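Local coordinates for protein 4-hydroxy-3-methylbut-2-enyl diphosphate reductase, apicoplast (Plasmodium falciparum, PDB 4N7B) that catalyses the last step of the MEP pathway, reducing (E)-4-hydroxy-3-methylbut-2-enyl diphosphate to isopentenyl and dimethylallyl diphosphate with an iron-sulfur cluster, at residues Gln298-Ala303 with Leu308-Ala313; Ala422-Cys427 with Val448-Ile453; Asn332-Leu337 with Leu369-Asn374. All coordinates share one frame; numbering follows the deposited sequence.

Contact 1: Gln298-Ala303 with Leu308-Ala313; sequences QIREIA and LIEIDA
Arg300 leans from the helix over Glu310 and on toward Asp312, two acidic residues of the neighbouring strand. Its near part, CB, touches Glu310 OE2 at 3.6 Å, while the chain bends at chi3 (124°) and carries the guanidinium along the strand to Asp312. The charges of Arg300 and Asp312 form a salt bridge through NH2 and OD2, but the model sets these two atoms too close together, which leaves the detailed geometry doubtful. The polar link to Glu310 is indirect. A water at the guanidinium edge, in its plane, accepts from Arg300 NE at 3.3 Å and donates a weak bond to Glu310 OE2 at 2.8 Å. The same carboxylate oxygen has a second partner, a hydrogen bond with Tyr290 OH of strand 287-290. One turn further on, Ala303 directs CB at the strand and rests on the Glu310 carboxylate, 3.7 Å from CD. Ala303 CB also meets Leu308 CD1 at 4.0 Å. Ala303 O accepts from Leu308 N at 3.1 Å with a fairly straight N-H (159°), tying the end of the segment to the residue just before the strand. The helical segment 298-303 and strand 309-312 run at 149°, roughly antiparallel, as the helix and second strand of a beta-alpha-beta unit that starts with strand 287-290 and ends at an edge strand of a parallel sheet.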
ATOM      1  N   GLN A 298     -11.039   6.746  16.514  1.00 57.13           N
ATOM      2  CA  GLN A 298     -12.051   7.764  16.782  1.00 60.18           C
ATOM      3  C   GLN A 298     -13.185   7.679  15.765  1.00 61.99           C
ATOM      4  O   GLN A 298     -14.355   7.836  16.104  1.00 63.05           O
ATOM      5  CB  GLN A 298     -11.409   9.150  16.729  1.00 55.21           C
ATOM      6  CG  GLN A 298     -10.373   9.407  17.827  1.00 59.23           C
ATOM      7  CD  GLN A 298      -8.991   8.843  17.510  1.00 59.81           C
ATOM      8  OE1 GLN A 298      -8.795   8.186  16.494  1.00 61.27           O
ATOM      9  NE2 GLN A 298      -8.030   9.099  18.388  1.00 60.05           N
ATOM     10  N   ILE A 299     -12.826   7.432  14.509  1.00 59.29           N
ATOM     11  CA  ILE A 299     -13.819   7.291  13.453  1.00 56.87           C
ATOM     12  C   ILE A 299     -14.781   6.162  13.791  1.00 55.77           C
ATOM     13  O   ILE A 299     -15.978   6.243  13.502  1.00 58.60           O
ATOM     14  CB  ILE A 299     -13.163   6.987  12.105  1.00 56.46           C
ATOM     15  CG1 ILE A 299     -12.180   8.101  11.738  1.00 59.48           C
ATOM     16  CG2 ILE A 299     -14.214   6.838  11.029  1.00 55.68           C
ATOM     17  CD1 ILE A 299     -12.809   9.465  11.698  1.00 66.98           C
ATOM     18  N   ARG A 300     -14.257   5.113  14.415  1.00 48.03           N
ATOM     19  CA  ARG A 300     -15.069   3.951  14.751  1.00 52.76           C
ATOM     20  C   ARG A 300     -16.151   4.310  15.761  1.00 60.84           C
ATOM     21  O   ARG A 300     -17.330   4.028  15.544  1.00 64.88           O
ATOM     22  CB  ARG A 300     -14.196   2.813  15.293  1.00 49.52           C
ATOM     23  CG  ARG A 300     -13.219   2.283  14.281  1.00 50.43           C
ATOM     24  CD  ARG A 300     -12.221   1.294  14.871  1.00 46.01           C
ATOM     25  NE  ARG A 300     -12.287   0.046  14.120  1.00 50.32           N
ATOM     26  CZ  ARG A 300     -11.352  -0.407  13.298  1.00 50.17           C
ATOM     27  NH1 ARG A 300     -10.215   0.239  13.110  1.00 58.73           N
ATOM     28  NH2 ARG A 300     -11.556  -1.545  12.668  1.00 55.01           N
ATOM     29  N   GLU A 301     -15.765   4.929  16.868  1.00 71.97           N
ATOM     30  CA  GLU A 301     -16.751   5.237  17.896  1.00 77.17           C
ATOM     31  C   GLU A 301     -17.855   6.108  17.301  1.00 74.90           C
ATOM     32  O   GLU A 301     -19.026   5.976  17.662  1.00 77.63           O
ATOM     33  CB  GLU A 301     -16.108   5.881  19.129  1.00 80.76           C
ATOM     34  CG  GLU A 301     -15.233   7.090  18.859  1.00 87.38           C
ATOM     35  CD  GLU A 301     -14.405   7.495  20.076  1.00 92.97           C
ATOM     36  OE1 GLU A 301     -14.118   6.616  20.921  1.00 93.90           O
ATOM     37  OE2 GLU A 301     -14.040   8.688  20.182  1.00 92.23           O
ATOM     38  N   ILE A 302     -17.488   6.973  16.362  1.00 63.43           N
ATOM     39  CA  ILE A 302     -18.477   7.769  15.642  1.00 64.22           C
ATOM     40  C   ILE A 302     -19.440   6.881  14.874  1.00 68.12           C
ATOM     41  O   ILE A 302     -20.639   7.153  14.820  1.00 72.50           O
ATOM     42  CB  ILE A 302     -17.811   8.702  14.643  1.00 64.42           C
ATOM     43  CG1 ILE A 302     -17.100   9.826  15.392  1.00 65.68           C
ATOM     44  CG2 ILE A 302     -18.841   9.259  13.657  1.00 63.69           C
ATOM     45  CD1 ILE A 302     -16.511  10.873  14.483  1.00 65.77           C
ATOM     46  N   ALA A 303     -18.901   5.826  14.268  1.00 60.13           N
ATOM     47  CA  ALA A 303     -19.705   4.896  13.486  1.00 64.48           C
ATOM     48  C   ALA A 303     -20.771   4.263  14.370  1.00 63.69           C
ATOM     49  O   ALA A 303     -21.933   4.143  13.975  1.00 57.43           O
ATOM     50  CB  ALA A 303     -18.821   3.813  12.870  1.00 63.80           C
ATOM     51  N   LEU A 308     -23.811   2.194  12.512  1.00 72.20           N
ATOM     52  CA  LEU A 308     -23.469   1.735  11.173  1.00 67.24           C
ATOM     53  C   LEU A 308     -23.023   0.281  11.200  1.00 60.89           C
ATOM     54  O   LEU A 308     -22.528  -0.209  12.216  1.00 60.81           O
ATOM     55  CB  LEU A 308     -22.342   2.587  10.589  1.00 64.89           C
ATOM     56  CG  LEU A 308     -22.626   4.079  10.456  1.00 66.55           C
ATOM     57  CD1 LEU A 308     -21.368   4.793   9.996  1.00 65.92           C
ATOM     58  CD2 LEU A 308     -23.769   4.311   9.482  1.00 70.43           C
ATOM     59  N   ILE A 309     -23.196  -0.405  10.077  1.00 61.03           N
ATOM     60  CA  ILE A 309     -22.648  -1.741   9.925  1.00 64.37           C
ATOM     61  C   ILE A 309     -21.203  -1.589   9.524  1.00 61.23           C
ATOM     62  O   ILE A 309     -20.896  -1.401   8.349  1.00 54.09           O
ATOM     63  CB  ILE A 309     -23.322  -2.556   8.815  1.00 69.06           C
ATOM     64  CG1 ILE A 309     -24.832  -2.309   8.772  1.00 75.65           C
ATOM     65  CG2 ILE A 309     -23.021  -4.036   9.018  1.00 63.77           C
ATOM     66  CD1 ILE A 309     -25.550  -2.774  10.001  1.00 72.23           C
ATOM     67  N   GLU A 310     -20.316  -1.657  10.507  1.00 66.16           N
ATOM     68  CA  GLU A 310     -18.893  -1.522  10.264  1.00 54.17           C
ATOM     69  C   GLU A 310     -18.326  -2.781   9.630  1.00 52.40           C
ATOM     70  O   GLU A 310     -18.392  -3.866  10.205  1.00 55.34           O
ATOM     71  CB  GLU A 310     -18.173  -1.249  11.572  1.00 59.95           C
ATOM     72  CG  GLU A 310     -18.492   0.096  12.170  1.00 62.56           C
ATOM     73  CD  GLU A 310     -17.796   0.296  13.494  1.00 63.64           C
ATOM     74  OE1 GLU A 310     -18.389  -0.080  14.528  1.00 63.92           O
ATOM     75  OE2 GLU A 310     -16.650   0.810  13.496  1.00 63.09           O
ATOM     76  N   ILE A 311     -17.762  -2.624   8.441  1.00 45.82           N
ATOM     77  CA  ILE A 311     -17.104  -3.723   7.755  1.00 44.90           C
ATOM     78  C   ILE A 311     -15.661  -3.339   7.452  1.00 45.60           C
ATOM     79  O   ILE A 311     -15.392  -2.523   6.568  1.00 48.81           O
ATOM     80  CB  ILE A 311     -17.847  -4.104   6.477  1.00 41.66           C
ATOM     81  CG1 ILE A 311     -19.211  -4.684   6.856  1.00 54.77           C
ATOM     82  CG2 ILE A 311     -17.024  -5.108   5.672  1.00 37.45           C
ATOM     83  CD1 ILE A 311     -19.908  -5.385   5.736  1.00 57.90           C
ATOM     84  N   ASP A 312     -14.740  -3.940   8.197  1.00 47.64           N
ATOM     85  CA  ASP A 312     -13.370  -3.459   8.257  1.00 45.32           C
ATOM     86  C   ASP A 312     -12.444  -4.214   7.311  1.00 40.71           C
ATOM     87  O   ASP A 312     -12.051  -5.342   7.594  1.00 42.39           O
ATOM     88  CB  ASP A 312     -12.851  -3.587   9.685  1.00 41.86           C
ATOM     89  CG  ASP A 312     -11.503  -2.929   9.874  1.00 44.20           C
ATOM     90  OD1 ASP A 312     -10.931  -2.407   8.889  1.00 45.76           O
ATOM     91  OD2 ASP A 312     -10.999  -2.947  11.012  1.00 44.30           O
ATOM     92  N   ALA A 313     -12.070  -3.567   6.206  1.00 32.90           N
ATOM     93  CA  ALA A 313     -11.193  -4.186   5.205  1.00 34.16           C
ATOM     94  C   ALA A 313      -9.762  -3.727   5.382  1.00 32.88           C
ATOM     95  O   ALA A 313      -8.944  -3.856   4.462  1.00 32.32           O
ATOM     96  CB  ALA A 313     -11.674  -3.865   3.778  1.00 33.50           C
TER
HETATM   97  O   HOH W   1     -15.225  -1.344  14.443  1.00 60.79           O

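Contact 2: Ala422-Cys427 with Val448-Ile453; sequences ALNKIC and VYSSQI
The flat carboxamide of Asn424 reaches across to the neighbouring helix by its oxygen, which lies 3.3 Å from Ser450 CB; no hydrogen bond forms between the two segments. The other flat group belongs to Tyr449, whose CB points away from the other helix and which takes no part in the contact: one face of its ring carries Ile453 CG2, 3.7 Å above the plane and offset toward the rim, and its hydroxyl bonds to Asp389. Ser450 has OG beside its own backbone N (chi1 -64°) and bonded to Lys446 O one turn back, so a CH2 group rather than the hydroxyl faces Asn424. Ser451 likewise spends its hydroxyl outside the contact, on Val456 O and Thr433 OG1, although the same OG lies 4.0 Å from Cys427 CB. One turn before Cys427, Leu423 CD2 approaches Ser451 CB at 4.4 Å. The contact is small, the axes of the short segments 422-427 and 448-452 coming within 9.4 Å at a crossing angle of -34°. Leu423 and Cys427 also touch Thr433, and Val448 touches Val435, so strand 432-436 lies beneath both helices: two neighbouring, roughly parallel helices packed on one face of a parallel sheet, as in layered alpha/beta folds.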
ATOM      1  N   ALA A 422      12.484  -7.571  -6.281  1.00 26.66           N
ATOM      2  CA  ALA A 422      12.549  -8.165  -7.611  1.00 35.78           C
ATOM      3  C   ALA A 422      12.983  -7.114  -8.634  1.00 27.03           C
ATOM      4  O   ALA A 422      13.850  -7.356  -9.465  1.00 29.71           O
ATOM      5  CB  ALA A 422      11.211  -8.748  -7.977  1.00 20.15           C
ATOM      6  N   LEU A 423      12.385  -5.936  -8.553  1.00 20.78           N
ATOM      7  CA  LEU A 423      12.731  -4.841  -9.457  1.00 29.85           C
ATOM      8  C   LEU A 423      14.209  -4.449  -9.298  1.00 28.91           C
ATOM      9  O   LEU A 423      14.935  -4.242 -10.289  1.00 26.80           O
ATOM     10  CB  LEU A 423      11.837  -3.636  -9.165  1.00 24.89           C
ATOM     11  CG  LEU A 423      12.221  -2.337  -9.881  1.00 20.11           C
ATOM     12  CD1 LEU A 423      12.154  -2.537 -11.399  1.00 19.39           C
ATOM     13  CD2 LEU A 423      11.335  -1.163  -9.428  1.00 19.25           C
ATOM     14  N   ASN A 424      14.663  -4.356  -8.046  1.00 22.97           N
ATOM     15  CA  ASN A 424      16.050  -3.983  -7.767  1.00 26.50           C
ATOM     16  C   ASN A 424      17.052  -4.929  -8.416  1.00 34.84           C
ATOM     17  O   ASN A 424      18.117  -4.494  -8.850  1.00 28.77           O
ATOM     18  CB  ASN A 424      16.310  -3.947  -6.265  1.00 24.41           C
ATOM     19  CG  ASN A 424      15.640  -2.774  -5.592  1.00 27.87           C
ATOM     20  OD1 ASN A 424      15.256  -1.821  -6.254  1.00 24.57           O
ATOM     21  ND2 ASN A 424      15.507  -2.829  -4.273  1.00 28.67           N
ATOM     22  N   LYS A 425      16.716  -6.220  -8.465  1.00 26.73           N
ATOM     23  CA  LYS A 425      17.614  -7.243  -9.022  1.00 28.23           C
ATOM     24  C   LYS A 425      17.793  -7.115 -10.520  1.00 29.81           C
ATOM     25  O   LYS A 425      18.886  -7.322 -11.036  1.00 34.20           O
ATOM     26  CB  LYS A 425      17.076  -8.645  -8.760  1.00 34.29           C
ATOM     27  CG  LYS A 425      17.814  -9.391  -7.685  1.00 44.45           C
ATOM     28  CD  LYS A 425      17.016 -10.614  -7.248  1.00 65.66           C
ATOM     29  CE  LYS A 425      17.132 -10.836  -5.755  1.00 60.35           C
ATOM     30  NZ  LYS A 425      16.322 -12.010  -5.333  1.00 58.98           N
ATOM     31  N   ILE A 426      16.708  -6.775 -11.215  1.00 28.45           N
ATOM     32  CA  ILE A 426      16.722  -6.740 -12.670  1.00 25.31           C
ATOM     33  C   ILE A 426      16.933  -5.335 -13.259  1.00 30.42           C
ATOM     34  O   ILE A 426      17.506  -5.226 -14.334  1.00 25.14           O
ATOM     35  CB  ILE A 426      15.429  -7.367 -13.279  1.00 29.55           C
ATOM     36  CG1 ILE A 426      15.557  -7.520 -14.790  1.00 25.95           C
ATOM     37  CG2 ILE A 426      14.237  -6.499 -12.996  1.00 28.75           C
ATOM     38  CD1 ILE A 426      16.765  -8.333 -15.239  1.00 29.70           C
ATOM     39  N   CYS A 427      16.506  -4.269 -12.576  1.00 28.85           N
ATOM     40  CA  CYS A 427      16.502  -2.943 -13.219  1.00 31.80           C
ATOM     41  C   CYS A 427      17.888  -2.536 -13.756  1.00 29.67           C
ATOM     42  O   CYS A 427      17.974  -1.831 -14.751  1.00 30.75           O
ATOM     43  CB  CYS A 427      15.931  -1.851 -12.293  1.00 23.42           C
ATOM     44  SG  CYS A 427      16.990  -1.488 -10.902  1.00 31.10           S
ATOM     45  N   VAL A 448       9.357   3.248  -8.371  1.00 25.13           N
ATOM     46  CA  VAL A 448      10.064   4.151  -9.269  1.00 26.75           C
ATOM     47  C   VAL A 448      11.368   4.615  -8.622  1.00 25.58           C
ATOM     48  O   VAL A 448      12.440   4.629  -9.244  1.00 28.34           O
ATOM     49  CB  VAL A 448       9.209   5.381  -9.572  1.00 26.11           C
ATOM     50  CG1 VAL A 448      10.078   6.559 -10.088  1.00 31.38           C
ATOM     51  CG2 VAL A 448       8.146   5.026 -10.559  1.00 27.56           C
ATOM     52  N   TYR A 449      11.267   5.015  -7.364  1.00 29.26           N
ATOM     53  CA  TYR A 449      12.421   5.534  -6.640  1.00 26.32           C
ATOM     54  C   TYR A 449      13.508   4.475  -6.489  1.00 29.99           C
ATOM     55  O   TYR A 449      14.692   4.775  -6.600  1.00 21.79           O
ATOM     56  CB  TYR A 449      11.954   6.000  -5.277  1.00 23.65           C
ATOM     57  CG  TYR A 449      12.998   6.568  -4.350  1.00 25.01           C
ATOM     58  CD1 TYR A 449      13.444   7.872  -4.494  1.00 24.07           C
ATOM     59  CD2 TYR A 449      13.491   5.820  -3.293  1.00 27.72           C
ATOM     60  CE1 TYR A 449      14.368   8.420  -3.612  1.00 25.29           C
ATOM     61  CE2 TYR A 449      14.412   6.351  -2.414  1.00 28.56           C
ATOM     62  CZ  TYR A 449      14.851   7.660  -2.585  1.00 29.75           C
ATOM     63  OH  TYR A 449      15.765   8.194  -1.709  1.00 32.46           O
ATOM     64  N   SER A 450      13.108   3.235  -6.226  1.00 23.29           N
ATOM     65  CA  SER A 450      14.075   2.152  -6.031  1.00 20.19           C
ATOM     66  C   SER A 450      14.950   1.997  -7.261  1.00 23.66           C
ATOM     67  O   SER A 450      16.147   1.769  -7.151  1.00 23.64           O
ATOM     68  CB  SER A 450      13.354   0.818  -5.754  1.00 20.30           C
ATOM     69  OG  SER A 450      12.627   0.862  -4.537  1.00 31.87           O
ATOM     70  N   SER A 451      14.347   2.098  -8.443  1.00 24.16           N
ATOM     71  CA  SER A 451      15.108   2.026  -9.694  1.00 19.94           C
ATOM     72  C   SER A 451      16.010   3.243  -9.885  1.00 21.05           C
ATOM     73  O   SER A 451      17.145   3.124 -10.356  1.00 21.14           O
ATOM     74  CB  SER A 451      14.138   1.915 -10.872  1.00 22.84           C
ATOM     75  OG  SER A 451      14.800   1.966 -12.128  1.00 23.20           O
ATOM     76  N   GLN A 452      15.507   4.432  -9.553  1.00 22.90           N
ATOM     77  CA  GLN A 452      16.277   5.651  -9.805  1.00 21.88           C
ATOM     78  C   GLN A 452      17.544   5.739  -8.965  1.00 24.05           C
ATOM     79  O   GLN A 452      18.595   6.135  -9.481  1.00 25.99           O
ATOM     80  CB  GLN A 452      15.433   6.894  -9.565  1.00 22.07           C
ATOM     81  CG  GLN A 452      14.305   7.062 -10.540  1.00 21.77           C
ATOM     82  CD  GLN A 452      13.376   8.177 -10.128  1.00 26.97           C
ATOM     83  OE1 GLN A 452      12.952   8.247  -8.977  1.00 32.39           O
ATOM     84  NE2 GLN A 452      13.079   9.073 -11.048  1.00 25.83           N
ATOM     85  N   ILE A 453      17.467   5.413  -7.676  1.00 26.45           N
ATOM     86  CA  ILE A 453      18.672   5.499  -6.840  1.00 32.24           C
ATOM     87  C   ILE A 453      19.656   4.393  -7.226  1.00 31.10           C
ATOM     88  O   ILE A 453      20.804   4.382  -6.768  1.00 32.36           O
ATOM     89  CB  ILE A 453      18.358   5.431  -5.336  1.00 27.76           C
ATOM     90  CG1 ILE A 453      17.668   4.121  -4.985  1.00 28.93           C
ATOM     91  CG2 ILE A 453      17.431   6.562  -4.945  1.00 23.67           C
ATOM     92  CD1 ILE A 453      17.512   3.957  -3.487  1.00 30.99           C
TER

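Contact 3: Asn332-Leu337 with Leu369-Asn374; sequences NYDIIL and LNFPLN
Asp334 and Ile336 point from one face of strand 334-338 at Phe371 and Leu369, in the loop that leads from helix 363-368 into strand 377-381. That helix and loop make the beta-alpha-beta crossover from strand 357-360 to strand 377-381, and strand 334-338 lies between those two strands in the parallel sheet. The backbones stay well apart, with Asp334 CA 9.0 Å from Phe371 CA, and no hydrogen bond joins the segments; side chains alone span the gap. The carboxylate of Asp334 meets the Phe371 ring at its edge, OD2 lying near the ring plane and 3.5 Å from CE1, while the two planes are turned 78° apart. A carboxylate oxygen so placed faces the slightly positive rim hydrogens and not the pi cloud. OD2 is also hydrogen-bonded to NE2 of His358, whose ring packs edge-to-face with Phe371, so one histidine on strand 357-360 braces both partners. Ile336 and Leu369 reach toward each other end to end, the Ile336 CG1 branch coming within 3.8 Å of Leu369 CD1. Both also touch Leu397 of helix 387-400, which joins this apolar patch. Phe371 CG sits beside its backbone N (chi1 -60°), which sends the ring against the strand, where CE1 meets the acid and CZ and CE2 meet the isoleucine. Ile336 CD1 comes at the ring obliquely, 4.1 Å from Phe371 CZ.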
ATOM      1  N   ASN A 332       3.846   1.482  28.463  1.00 41.94           N
ATOM      2  CA  ASN A 332       4.512   2.765  28.703  1.00 44.19           C
ATOM      3  C   ASN A 332       5.770   3.009  27.855  1.00 46.84           C
ATOM      4  O   ASN A 332       6.751   3.590  28.333  1.00 48.09           O
ATOM      5  CB  ASN A 332       4.847   2.937  30.183  1.00 43.92           C
ATOM      6  CG  ASN A 332       5.053   4.390  30.557  1.00 55.21           C
ATOM      7  OD1 ASN A 332       4.307   5.262  30.104  1.00 58.01           O
ATOM      8  ND2 ASN A 332       6.076   4.667  31.379  1.00 54.41           N
ATOM      9  N   TYR A 333       5.741   2.549  26.609  1.00 41.31           N
ATOM     10  CA  TYR A 333       6.739   2.933  25.633  1.00 38.75           C
ATOM     11  C   TYR A 333       6.250   4.189  24.942  1.00 42.57           C
ATOM     12  O   TYR A 333       5.052   4.384  24.777  1.00 42.70           O
ATOM     13  CB  TYR A 333       6.875   1.873  24.545  1.00 35.58           C
ATOM     14  CG  TYR A 333       7.696   0.652  24.882  1.00 37.63           C
ATOM     15  CD1 TYR A 333       7.246  -0.291  25.797  1.00 36.67           C
ATOM     16  CD2 TYR A 333       8.896   0.411  24.231  1.00 40.61           C
ATOM     17  CE1 TYR A 333       7.983  -1.420  26.069  1.00 41.47           C
ATOM     18  CE2 TYR A 333       9.643  -0.712  24.500  1.00 40.84           C
ATOM     19  CZ  TYR A 333       9.183  -1.635  25.411  1.00 44.05           C
ATOM     20  OH  TYR A 333       9.942  -2.762  25.682  1.00 44.11           O
ATOM     21  N   ASP A 334       7.166   5.036  24.510  1.00 39.00           N
ATOM     22  CA  ASP A 334       6.789   6.050  23.554  1.00 45.59           C
ATOM     23  C   ASP A 334       7.064   5.426  22.212  1.00 38.28           C
ATOM     24  O   ASP A 334       7.945   4.583  22.093  1.00 33.25           O
ATOM     25  CB  ASP A 334       7.581   7.337  23.740  1.00 46.57           C
ATOM     26  CG  ASP A 334       6.798   8.388  24.509  1.00 52.94           C
ATOM     27  OD1 ASP A 334       6.131   8.022  25.500  1.00 52.26           O
ATOM     28  OD2 ASP A 334       6.839   9.574  24.115  1.00 59.54           O
ATOM     29  N   ILE A 335       6.309   5.826  21.202  1.00 41.97           N
ATOM     30  CA  ILE A 335       6.379   5.155  19.922  1.00 39.54           C
ATOM     31  C   ILE A 335       6.844   6.082  18.821  1.00 41.00           C
ATOM     32  O   ILE A 335       6.299   7.172  18.658  1.00 43.40           O
ATOM     33  CB  ILE A 335       5.018   4.580  19.541  1.00 37.23           C
ATOM     34  CG1 ILE A 335       4.818   3.228  20.237  1.00 43.49           C
ATOM     35  CG2 ILE A 335       4.935   4.361  18.042  1.00 36.98           C
ATOM     36  CD1 ILE A 335       3.759   3.245  21.262  1.00 43.44           C
ATOM     37  N   ILE A 336       7.849   5.647  18.065  1.00 36.04           N
ATOM     38  CA  ILE A 336       8.306   6.412  16.912  1.00 35.93           C
ATOM     39  C   ILE A 336       7.742   5.783  15.655  1.00 36.12           C
ATOM     40  O   ILE A 336       7.966   4.616  15.395  1.00 32.87           O
ATOM     41  CB  ILE A 336       9.833   6.464  16.797  1.00 33.83           C
ATOM     42  CG1 ILE A 336      10.417   7.548  17.701  1.00 48.25           C
ATOM     43  CG2 ILE A 336      10.230   6.889  15.409  1.00 33.33           C
ATOM     44  CD1 ILE A 336      10.292   7.284  19.145  1.00 41.15           C
ATOM     45  N   LEU A 337       7.009   6.569  14.880  1.00 34.44           N
ATOM     46  CA  LEU A 337       6.343   6.080  13.687  1.00 30.98           C
ATOM     47  C   LEU A 337       7.024   6.665  12.462  1.00 32.37           C
ATOM     48  O   LEU A 337       6.866   7.845  12.185  1.00 33.09           O
ATOM     49  CB  LEU A 337       4.879   6.507  13.706  1.00 34.83           C
ATOM     50  CG  LEU A 337       4.051   6.243  12.441  1.00 35.30           C
ATOM     51  CD1 LEU A 337       4.264   4.843  11.931  1.00 40.55           C
ATOM     52  CD2 LEU A 337       2.586   6.472  12.747  1.00 35.75           C
ATOM     53  N   LEU A 369      14.172  14.646  18.181  1.00 52.68           N
ATOM     54  CA  LEU A 369      13.601  13.834  19.250  1.00 53.42           C
ATOM     55  C   LEU A 369      14.401  13.951  20.544  1.00 56.91           C
ATOM     56  O   LEU A 369      15.627  13.847  20.539  1.00 54.47           O
ATOM     57  CB  LEU A 369      13.545  12.366  18.843  1.00 48.56           C
ATOM     58  CG  LEU A 369      12.576  12.011  17.725  1.00 48.27           C
ATOM     59  CD1 LEU A 369      12.696  10.530  17.421  1.00 48.12           C
ATOM     60  CD2 LEU A 369      11.149  12.371  18.127  1.00 49.48           C
ATOM     61  N   ASN A 370      13.700  14.145  21.656  1.00 61.53           N
ATOM     62  CA  ASN A 370      14.335  14.124  22.967  1.00 65.65           C
ATOM     63  C   ASN A 370      13.520  13.335  23.964  1.00 64.06           C
ATOM     64  O   ASN A 370      12.305  13.507  24.053  1.00 62.40           O
ATOM     65  CB  ASN A 370      14.551  15.541  23.489  1.00 76.55           C
ATOM     66  CG  ASN A 370      15.769  16.190  22.881  1.00 87.80           C
ATOM     67  OD1 ASN A 370      16.892  15.964  23.336  1.00 89.41           O
ATOM     68  ND2 ASN A 370      15.560  16.994  21.840  1.00 90.48           N
ATOM     69  N   PHE A 371      14.200  12.472  24.710  1.00 58.67           N
ATOM     70  CA  PHE A 371      13.556  11.642  25.720  1.00 62.70           C
ATOM     71  C   PHE A 371      14.485  11.448  26.899  1.00 66.39           C
ATOM     72  O   PHE A 371      15.701  11.389  26.728  1.00 66.02           O
ATOM     73  CB  PHE A 371      13.216  10.259  25.161  1.00 57.90           C
ATOM     74  CG  PHE A 371      12.281  10.284  23.988  1.00 53.43           C
ATOM     75  CD1 PHE A 371      10.922  10.450  24.174  1.00 49.33           C
ATOM     76  CD2 PHE A 371      12.762  10.130  22.702  1.00 49.71           C
ATOM     77  CE1 PHE A 371      10.054  10.462  23.096  1.00 47.69           C
ATOM     78  CE2 PHE A 371      11.902  10.150  21.619  1.00 48.47           C
ATOM     79  CZ  PHE A 371      10.545  10.319  21.816  1.00 46.36           C
ATOM     80  N   PRO A 372      13.913  11.333  28.104  1.00 68.85           N
ATOM     81  CA  PRO A 372      14.686  10.888  29.266  1.00 72.09           C
ATOM     82  C   PRO A 372      15.431   9.599  28.942  1.00 76.33           C
ATOM     83  O   PRO A 372      15.030   8.853  28.042  1.00 72.49           O
ATOM     84  CB  PRO A 372      13.611  10.631  30.320  1.00 70.50           C
ATOM     85  CG  PRO A 372      12.493  11.543  29.945  1.00 69.05           C
ATOM     86  CD  PRO A 372      12.504  11.600  28.443  1.00 68.97           C
ATOM     87  N   LEU A 373      16.505   9.340  29.673  1.00 93.93           N
ATOM     88  CA  LEU A 373      17.401   8.241  29.344  1.00 98.75           C
ATOM     89  C   LEU A 373      16.815   6.878  29.711  1.00101.90           C
ATOM     90  O   LEU A 373      17.209   5.849  29.157  1.00 99.05           O
ATOM     91  CB  LEU A 373      18.732   8.442  30.065  1.00105.19           C
ATOM     92  CG  LEU A 373      19.854   7.550  29.547  1.00104.81           C
ATOM     93  CD1 LEU A 373      20.209   7.936  28.111  1.00101.04           C
ATOM     94  CD2 LEU A 373      21.060   7.640  30.469  1.00105.33           C
ATOM     95  N   ASN A 374      15.867   6.879  30.640  1.00114.52           N
ATOM     96  CA  ASN A 374      15.249   5.649  31.120  1.00113.32           C
ATOM     97  C   ASN A 374      14.032   5.263  30.279  1.00102.50           C
ATOM     98  O   ASN A 374      13.392   4.233  30.524  1.00102.01           O
ATOM     99  CB  ASN A 374      14.839   5.806  32.591  1.00118.82           C
ATOM    100  CG  ASN A 374      13.762   6.866  32.793  1.00120.71           C
ATOM    101  OD1 ASN A 374      13.519   7.697  31.917  1.00120.33           O
ATOM    102  ND2 ASN A 374      13.116   6.845  33.959  1.00119.85           N
TER

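From the N terminus, contact 1 comes first and closes the shortest loop, with four residues between its two segments. Contact 3 follows, closing 31 residues from strand 334-338 to the loop before strand 377-381, and contact 2 closes last, bridging 20 residues that include strand 432-436. The three lie in series; none nests within or crosses another. Each belongs to a different parallel sheet, and their nearest atoms stay about 12 Å (contacts 1 and 3) to 23 Å (contacts 1 and 2) apart. This matches the three-lobed IspH architecture around a central iron-sulfur cluster, whose ligands Cys231, Cys315 and Cys413 all lie outside the contacting segments.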